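Local coordinates for putative uncharacterized protein (Bacteroides eggerthii DSM 20697, PDB 5BYP) that is of unknown function but belongs to the lipocalin-like family of the calycin clan, whose barrels often bind small hydrophobic ligands, at residues F39-C43 / F92-G96. Residues are numbered along the deposited sequence; the frame is centred on the assembly and turned at random.
Sequences FLAYC and FFGWG
Ala41 meets two consecutive aromatic rings at once: its CB lies 3.7 Å from Phe92 CE1 and 3.7 Å from Phe93 CZ. It approaches Phe93 at the ring edge, near the plane, and Phe92 obliquely. Phe92 reaches the strand because its CG stands anti to the backbone N (chi1 -167°), which carries the ring toward 39-43. There CE2 of Phe92 sits 3.5 Å from Cys43 CB, and the carbonyl O of Tyr42 comes up to the ring edge, 3.6 Å from the same CE2. Cys43 adds a sulfur-aromatic contact: SG is 5.2 Å from the centroid of the Phe92 ring and 81° off its normal, which places the sulfur at the edge. Within 92-96, Phe92 turns an edge, through CD1, onto the centre of the Phe93 face, the planes about 70° apart; Phe93 CD1 in turn lies over one face of Trp95, toward its rim, with the planes inclined. Farther back along the strand, Phe39 CE2 is 4.2 Å from Phe93 CE1, which meets the Phe39 ring edge. With an alanine at Phe92 the ring is gone, which would probably leave the Cys43 sulfur and Tyr42 carbonyl without their aromatic neighbour and open a gap beside Ala41 CB. Most of this buried contact is apolar, that carbonyl and sulfur being the exceptions. Alternate residues Phe39, Ala41 and Cys43 point to the same side of the curled antiparallel sheet, consistent with a lipocalin-like barrel; the C-terminal end of helix 87-92 and the loop after it bring Phe92, Phe93 and Trp95 against them. Strand 38-43 is hydrogen-bonded to 30-35 (Leu40 with Gly33, Tyr42 with Phe31) and to 51-60 (Phe39 with Gly55, Ala41 with Phe53, Cys43 with Glu51). Phe53 also meets the Phe92 and Phe93 rings, and Trp95 extends the cluster to strands 63-68 and 100-108.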
# COMPACT_ATOMS: atom_id res chain seq x y z
N PHE A 39 -1.62 8.91 -3.35
CA PHE A 39 -0.88 7.71 -3.03
C PHE A 39 -0.27 7.10 -4.27
O PHE A 39 -0.89 7.09 -5.33
CB PHE A 39 -1.80 6.71 -2.33
CG PHE A 39 -1.17 5.38 -2.05
CD1 PHE A 39 -0.24 5.23 -1.01
CD2 PHE A 39 -1.50 4.26 -2.81
CE1 PHE A 39 0.35 4.00 -0.74
CE2 PHE A 39 -0.91 3.01 -2.53
CZ PHE A 39 -0.00 2.89 -1.49
N LEU A 40 0.96 6.60 -4.13
CA LEU A 40 1.73 5.90 -5.16
C LEU A 40 2.29 4.64 -4.60
O LEU A 40 2.68 4.61 -3.43
CB LEU A 40 2.88 6.80 -5.67
CG LEU A 40 2.49 8.15 -6.27
CD1 LEU A 40 3.66 9.10 -6.30
CD2 LEU A 40 1.86 8.00 -7.67
N ALA A 41 2.38 3.60 -5.40
CA ALA A 41 2.99 2.34 -4.99
C ALA A 41 3.73 1.72 -6.18
O ALA A 41 3.25 1.84 -7.32
CB ALA A 41 1.94 1.40 -4.44
N TYR A 42 4.93 1.12 -5.95
CA TYR A 42 5.72 0.52 -7.04
C TYR A 42 6.38 -0.81 -6.63
O TYR A 42 6.88 -0.95 -5.50
CB TYR A 42 6.80 1.47 -7.60
CG TYR A 42 6.76 2.89 -7.09
CD1 TYR A 42 5.88 3.82 -7.63
CD2 TYR A 42 7.70 3.35 -6.18
CE1 TYR A 42 5.84 5.14 -7.19
CE2 TYR A 42 7.70 4.68 -5.75
CZ TYR A 42 6.77 5.57 -6.26
OH TYR A 42 6.76 6.89 -5.85
N CYS A 43 6.41 -1.76 -7.59
CA CYS A 43 7.04 -3.07 -7.47
C CYS A 43 8.21 -3.12 -8.39
O CYS A 43 8.05 -2.94 -9.60
CB CYS A 43 6.05 -4.18 -7.79
SG CYS A 43 6.66 -5.82 -7.37
N PHE A 92 0.50 -7.84 -5.18
CA PHE A 92 1.06 -6.70 -4.52
C PHE A 92 0.16 -6.23 -3.38
O PHE A 92 0.62 -6.13 -2.25
CB PHE A 92 1.27 -5.61 -5.54
CG PHE A 92 2.11 -4.46 -5.07
CD1 PHE A 92 1.53 -3.36 -4.48
CD2 PHE A 92 3.48 -4.44 -5.32
CE1 PHE A 92 2.31 -2.27 -4.10
CE2 PHE A 92 4.25 -3.35 -4.95
CZ PHE A 92 3.67 -2.27 -4.34
N PHE A 93 -1.10 -5.97 -3.64
CA PHE A 93 -1.94 -5.50 -2.57
C PHE A 93 -2.69 -6.63 -1.90
O PHE A 93 -2.50 -6.84 -0.70
CB PHE A 93 -2.91 -4.43 -3.06
CG PHE A 93 -2.21 -3.20 -3.56
CD1 PHE A 93 -1.60 -2.31 -2.68
CD2 PHE A 93 -2.10 -2.96 -4.93
CE1 PHE A 93 -0.98 -1.15 -3.15
CE2 PHE A 93 -1.47 -1.81 -5.39
CZ PHE A 93 -0.94 -0.89 -4.50
N GLY A 94 -3.55 -7.31 -2.65
CA GLY A 94 -4.40 -8.38 -2.13
C GLY A 94 -5.53 -7.82 -1.29
O GLY A 94 -6.09 -8.52 -0.45
N TRP A 95 -5.87 -6.55 -1.52
CA TRP A 95 -6.90 -5.82 -0.76
C TRP A 95 -8.33 -6.19 -1.15
O TRP A 95 -9.28 -5.60 -0.62
CB TRP A 95 -6.71 -4.30 -0.93
CG TRP A 95 -5.40 -3.77 -0.44
CD1 TRP A 95 -4.46 -4.43 0.29
CD2 TRP A 95 -4.95 -2.42 -0.55
NE1 TRP A 95 -3.41 -3.59 0.59
CE2 TRP A 95 -3.68 -2.35 0.08
CE3 TRP A 95 -5.45 -1.27 -1.19
CZ2 TRP A 95 -2.92 -1.18 0.09
CZ3 TRP A 95 -4.68 -0.12 -1.20
CH2 TRP A 95 -3.44 -0.08 -0.55
N GLY A 96 -8.48 -7.14 -2.08
CA GLY A 96 -9.78 -7.62 -2.52
C GLY A 96 -10.44 -6.73 -3.54
O GLY A 96 -9.86 -5.72 -3.97